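TetR transcriptional regulator (Chloroflexus aurantiacus, PDB 3QBM) probably binds DNA as a dimeric transcriptional regulator of the TetR family, and carries magnesium ions in the crystal. Local coordinates at residues F91-C104 and V169-E182. Sequence-based numbering, arbitrary orientation. Where two conformers were deposited one is given.
Sequences FRSYAERPPLVGGC and VMLARILETATPLE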
loop_
_atom_site.group_PDB
_atom_site.type_symbol
_atom_site.label_atom_id
_atom_site.label_comp_id
_atom_site.label_asym_id
_atom_site.label_seq_id
_atom_site.Cartn_x
_atom_site.Cartn_y
_atom_site.Cartn_z
ATOM N N PHE A 91 -11.456 -1.638 -8.546
ATOM C CA PHE A 91 -10.845 -1.386 -7.244
ATOM C C PHE A 91 -11.880 -1.025 -6.168
ATOM O O PHE A 91 -11.807 -1.523 -5.036
ATOM C CB PHE A 91 -9.805 -0.277 -7.362
ATOM C CG PHE A 91 -8.474 -0.751 -7.850
ATOM C CD1 PHE A 91 -7.651 -1.462 -7.003
ATOM C CD2 PHE A 91 -8.027 -0.463 -9.116
ATOM C CE1 PHE A 91 -6.410 -1.868 -7.408
ATOM C CE2 PHE A 91 -6.763 -0.850 -9.504
ATOM C CZ PHE A 91 -5.978 -1.568 -8.673
ATOM N N ARG A 92 -12.829 -0.176 -6.519
ATOM C CA ARG A 92 -13.879 0.184 -5.601
ATOM C C ARG A 92 -14.631 -1.045 -5.082
ATOM O O ARG A 92 -14.963 -1.126 -3.869
ATOM C CB ARG A 92 -14.851 1.187 -6.243
ATOM C CG ARG A 92 -15.902 1.634 -5.267
ATOM C CD ARG A 92 -16.721 2.787 -5.733
ATOM N NE ARG A 92 -17.502 2.469 -6.905
ATOM C CZ ARG A 92 -18.519 3.209 -7.372
ATOM N NH1 ARG A 92 -18.970 4.280 -6.730
ATOM N NH2 ARG A 92 -19.149 2.814 -8.462
ATOM N N SER A 93 -14.850 -2.017 -5.969
ATOM C CA SER A 93 -15.586 -3.246 -5.593
ATOM C C SER A 93 -14.851 -4.127 -4.590
ATOM O O SER A 93 -15.461 -5.056 -4.003
ATOM C CB SER A 93 -15.967 -4.058 -6.832
ATOM O OG SER A 93 -14.850 -4.782 -7.329
ATOM N N TYR A 94 -13.541 -3.886 -4.418
ATOM C CA TYR A 94 -12.757 -4.588 -3.387
ATOM C C TYR A 94 -13.245 -4.325 -1.963
ATOM O O TYR A 94 -12.918 -5.124 -1.092
ATOM C CB TYR A 94 -11.267 -4.237 -3.450
ATOM C CG TYR A 94 -10.527 -4.763 -4.655
ATOM C CD1 TYR A 94 -11.189 -5.389 -5.707
ATOM C CD2 TYR A 94 -9.163 -4.553 -4.785
ATOM C CE1 TYR A 94 -10.492 -5.828 -6.810
ATOM C CE2 TYR A 94 -8.468 -5.027 -5.876
ATOM C CZ TYR A 94 -9.141 -5.653 -6.880
ATOM O OH TYR A 94 -8.446 -6.102 -7.981
ATOM N N ALA A 95 -14.002 -3.238 -1.750
ATOM C CA ALA A 95 -14.516 -2.874 -0.417
ATOM C C ALA A 95 -15.255 -4.022 0.251
ATOM O O ALA A 95 -15.072 -4.258 1.435
ATOM C CB ALA A 95 -15.434 -1.665 -0.492
ATOM N N GLU A 96 -16.098 -4.708 -0.511
ATOM C CA GLU A 96 -16.858 -5.850 0.009
ATOM C C GLU A 96 -16.381 -7.209 -0.528
ATOM O O GLU A 96 -16.711 -8.236 0.047
ATOM C CB GLU A 96 -18.341 -5.647 -0.319
ATOM C CG GLU A 96 -19.027 -4.523 0.473
ATOM N N ARG A 97 -15.602 -7.200 -1.618
ATOM C CA ARG A 97 -15.164 -8.412 -2.303
ATOM C C ARG A 97 -13.757 -8.238 -2.928
ATOM O O ARG A 97 -13.614 -7.937 -4.127
ATOM C CB ARG A 97 -16.220 -8.778 -3.369
ATOM C CG ARG A 97 -15.952 -10.089 -4.038
ATOM C CD ARG A 97 -17.155 -10.575 -4.823
ATOM N NE ARG A 97 -17.512 -9.677 -5.920
ATOM C CZ ARG A 97 -17.139 -9.816 -7.196
ATOM N NH1 ARG A 97 -16.361 -10.819 -7.592
ATOM N NH2 ARG A 97 -17.557 -8.918 -8.094
ATOM N N PRO A 98 -12.696 -8.443 -2.121
ATOM C CA PRO A 98 -11.354 -8.365 -2.651
ATOM C C PRO A 98 -11.095 -9.523 -3.625
ATOM O O PRO A 98 -11.924 -10.446 -3.681
ATOM C CB PRO A 98 -10.477 -8.437 -1.378
ATOM C CG PRO A 98 -11.314 -9.188 -0.393
ATOM C CD PRO A 98 -12.718 -8.826 -0.698
ATOM N N PRO A 99 -10.018 -9.456 -4.427
ATOM C CA PRO A 99 -9.759 -10.486 -5.433
ATOM C C PRO A 99 -9.625 -11.857 -4.798
ATOM O O PRO A 99 -10.074 -12.857 -5.360
ATOM C CB PRO A 99 -8.455 -10.032 -6.085
ATOM C CG PRO A 99 -8.410 -8.630 -5.833
ATOM C CD PRO A 99 -8.939 -8.459 -4.452
ATOM N N LEU A 100 -9.005 -11.883 -3.632
ATOM C CA LEU A 100 -9.117 -13.042 -2.753
ATOM C C LEU A 100 -9.075 -12.603 -1.275
ATOM O O LEU A 100 -8.837 -11.430 -0.973
ATOM C CB LEU A 100 -8.100 -14.093 -3.137
ATOM C CG LEU A 100 -6.622 -13.868 -2.974
ATOM C CD1 LEU A 100 -6.307 -13.944 -1.507
ATOM C CD2 LEU A 100 -5.823 -14.965 -3.711
ATOM N N VAL A 101 -9.339 -13.538 -0.376
ATOM C CA VAL A 101 -9.416 -13.231 1.050
ATOM C C VAL A 101 -8.151 -12.496 1.512
ATOM O O VAL A 101 -7.075 -12.883 1.189
ATOM C CB VAL A 101 -9.568 -14.497 1.869
ATOM C CG1 VAL A 101 -8.230 -15.245 1.912
ATOM C CG2 VAL A 101 -10.100 -14.166 3.283
ATOM N N GLY A 102 -8.311 -11.395 2.211
ATOM C CA GLY A 102 -7.170 -10.610 2.687
ATOM C C GLY A 102 -6.772 -9.393 1.876
ATOM O O GLY A 102 -5.811 -8.734 2.226
ATOM N N GLY A 103 -7.506 -9.048 0.823
ATOM C CA GLY A 103 -7.263 -7.817 0.088
ATOM C C GLY A 103 -6.614 -7.985 -1.274
ATOM O O GLY A 103 -6.683 -9.067 -1.878
ATOM N N CYS A 104 -6.035 -6.905 -1.793
ATOM C CA CYS A 104 -5.329 -6.963 -3.085
ATOM C C CYS A 104 -3.993 -7.682 -2.951
ATOM O O CYS A 104 -3.122 -7.214 -2.217
ATOM C CB CYS A 104 -5.087 -5.557 -3.684
ATOM S SG CYS A 104 -4.193 -5.591 -5.209
ATOM N N VAL A 169 -7.443 1.074 -1.158
ATOM C CA VAL A 169 -7.601 -0.338 -0.733
ATOM C C VAL A 169 -6.947 -0.536 0.647
ATOM O O VAL A 169 -7.580 -1.091 1.571
ATOM C CB VAL A 169 -7.010 -1.332 -1.725
ATOM C CG1 VAL A 169 -6.977 -2.747 -1.116
ATOM C CG2 VAL A 169 -7.830 -1.351 -3.007
HETATM N N MSE A 170 -5.722 -0.040 0.804
HETATM C CA MSE A 170 -5.014 -0.084 2.080
HETATM C C MSE A 170 -5.810 0.629 3.197
HETATM O O MSE A 170 -6.018 0.083 4.280
HETATM C CB MSE A 170 -3.654 0.595 1.947
HETATM C CG MSE A 170 -2.835 0.607 3.270
HETATM SE SE MSE A 170 -3.173 1.988 4.481
HETATM C CE MSE A 170 -2.549 3.453 3.302
ATOM N N LEU A 171 -6.246 1.849 2.914
ATOM C CA LEU A 171 -6.981 2.659 3.910
ATOM C C LEU A 171 -8.324 2.088 4.289
ATOM O O LEU A 171 -8.692 2.111 5.453
ATOM C CB LEU A 171 -7.270 4.046 3.397
ATOM C CG LEU A 171 -6.160 5.058 3.518
ATOM C CD1 LEU A 171 -6.724 6.335 2.920
ATOM C CD2 LEU A 171 -5.663 5.251 4.971
ATOM N N ALA A 172 -9.052 1.573 3.298
ATOM C CA ALA A 172 -10.379 1.010 3.534
ATOM C C ALA A 172 -10.255 -0.197 4.444
ATOM O O ALA A 172 -11.069 -0.373 5.345
ATOM C CB ALA A 172 -11.075 0.658 2.215
ATOM N N ARG A 173 -9.216 -1.002 4.270
ATOM C CA ARG A 173 -9.084 -2.194 5.093
ATOM C C ARG A 173 -8.680 -1.838 6.504
ATOM O O ARG A 173 -9.263 -2.341 7.471
ATOM C CB ARG A 173 -8.134 -3.224 4.505
ATOM C CG ARG A 173 -8.623 -3.964 3.286
ATOM C CD ARG A 173 -7.785 -5.273 3.017
ATOM N NE ARG A 173 -8.157 -6.418 3.829
ATOM C CZ ARG A 173 -9.259 -7.138 3.634
ATOM N NH1 ARG A 173 -10.131 -6.794 2.689
ATOM N NH2 ARG A 173 -9.541 -8.169 4.406
ATOM N N ILE A 174 -7.731 -0.917 6.642
ATOM C CA ILE A 174 -7.267 -0.560 7.966
ATOM C C ILE A 174 -8.296 0.266 8.781
ATOM O O ILE A 174 -8.442 0.049 10.004
ATOM C CB ILE A 174 -5.793 0.033 7.880
ATOM C CG1 ILE A 174 -5.009 -0.241 9.161
ATOM C CG2 ILE A 174 -5.842 1.511 7.451
ATOM C CD1 ILE A 174 -4.677 -1.745 9.448
ATOM N N LEU A 175 -9.048 1.170 8.124
ATOM C CA LEU A 175 -10.110 1.937 8.764
ATOM C C LEU A 175 -11.438 1.166 8.892
ATOM O O LEU A 175 -12.331 1.612 9.612
ATOM C CB LEU A 175 -10.343 3.275 8.045
ATOM C CG LEU A 175 -9.142 4.235 7.942
ATOM C CD1 LEU A 175 -9.535 5.551 7.209
ATOM C CD2 LEU A 175 -8.471 4.514 9.279
ATOM N N GLU A 176 -11.563 0.015 8.208
ATOM C CA GLU A 176 -12.756 -0.865 8.272
ATOM C C GLU A 176 -14.011 -0.143 7.758
ATOM O O GLU A 176 -15.104 -0.211 8.328
ATOM C CB GLU A 176 -12.926 -1.449 9.690
ATOM C CG GLU A 176 -11.771 -2.400 10.050
ATOM C CD GLU A 176 -11.643 -2.720 11.552
ATOM O OE1 GLU A 176 -12.650 -2.610 12.277
ATOM O OE2 GLU A 176 -10.516 -3.104 11.989
ATOM N N THR A 177 -13.821 0.567 6.656
ATOM C CA THR A 177 -14.877 1.326 6.047
ATOM C C THR A 177 -14.623 1.473 4.560
ATOM O O THR A 177 -13.480 1.625 4.145
ATOM C CB THR A 177 -15.062 2.727 6.673
ATOM O OG1 THR A 177 -15.955 3.452 5.843
ATOM C CG2 THR A 177 -13.768 3.523 6.757
ATOM N N ALA A 178 -15.693 1.427 3.762
ATOM C CA ALA A 178 -15.578 1.599 2.298
ATOM C C ALA A 178 -15.254 3.023 1.891
ATOM O O ALA A 178 -14.903 3.273 0.737
ATOM C CB ALA A 178 -16.849 1.177 1.603
ATOM N N THR A 179 -15.379 3.954 2.831
ATOM C CA THR A 179 -15.352 5.380 2.508
ATOM C C THR A 179 -14.097 5.816 1.709
ATOM O O THR A 179 -14.236 6.546 0.726
ATOM C CB THR A 179 -15.565 6.214 3.790
ATOM O OG1 THR A 179 -16.891 5.950 4.284
ATOM C CG2 THR A 179 -15.402 7.698 3.532
ATOM N N PRO A 180 -12.900 5.360 2.095
ATOM C CA PRO A 180 -11.733 5.768 1.297
ATOM C C PRO A 180 -11.771 5.326 -0.185
ATOM O O PRO A 180 -11.297 6.040 -1.068
ATOM C CB PRO A 180 -10.545 5.082 2.019
ATOM C CG PRO A 180 -11.008 4.906 3.427
ATOM C CD PRO A 180 -12.493 4.605 3.308
ATOM N N LEU A 181 -12.305 4.141 -0.449
ATOM C CA LEU A 181 -12.435 3.671 -1.815
ATOM C C LEU A 181 -13.498 4.472 -2.575
ATOM O O LEU A 181 -13.345 4.747 -3.755
ATOM C CB LEU A 181 -12.737 2.153 -1.842
ATOM C CG LEU A 181 -11.515 1.245 -1.734
ATOM C CD1 LEU A 181 -11.897 -0.189 -1.365
ATOM C CD2 LEU A 181 -10.707 1.234 -3.034
ATOM N N GLU A 182 -14.591 4.815 -1.900
ATOM C CA GLU A 182 -15.661 5.587 -2.510
ATOM C C GLU A 182 -15.170 6.965 -2.863
ATOM O O GLU A 182 -15.391 7.417 -3.978
ATOM C CB GLU A 182 -16.887 5.689 -1.603
ATOM C CG GLU A 182 -17.807 4.511 -1.740
ATOM C CD GLU A 182 -18.480 4.456 -3.098
ATOM O OE1 GLU A 182 -18.358 5.425 -3.892
ATOM O OE2 GLU A 182 -19.130 3.425 -3.367
HETATM O O HOH W 1 -9.946 -4.938 0.510
#
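In the TetR-like C-terminal domain, the end of helix 80-92 and the loop after it pack against the last turns of helix 154-175 and the first turn of helix 179-196, with Leu181 and Val169 filling the middle. Leu181 splits its methyls over the backbone of residues 91-95: CD2 lies 3.6 Å from Phe91 O, while CD1 reaches Ala95 N at 3.7 Å. Ala95 CB also meets Ala178 CB at the exposed margin. Deeper in, Val169 CG2, anti to its own carbonyl carbon, sits at the ring edge of Phe91, 4.0 Å from CD1, and 3.9 Å from Tyr94 CD2. The tyrosine ring is held between Pro99 CD over one face and Phe91 CA over the other.

Helix 154-175 is closed by a Schellman motif with Glu176, at positive phi, as its C-prime residue, and Thr177 OG1 accepts from Thr179 N to cap the next helix. On that helix, Glu182 OE1 takes a hydrogen bond from Arg92 NH1 (3.1 Å, 159°) on its syn side, within a salt bridge; the guanidinium and carboxylate planes are turned 61° against each other. Arg92 NH2 pairs with Asp89.

Towards the dimer partner, Arg173 spreads its guanidinium over the Gly102-Gly103 peptide, CZ 3.8 Å from Gly103 N. Its NH1 donates to a water in the guanidinium plane (2.9 Å), and NH2 forms a salt bridge with Asp115 of the second subunit. The Arg173 side chain lies about 5 Å from a bound magnesium ion.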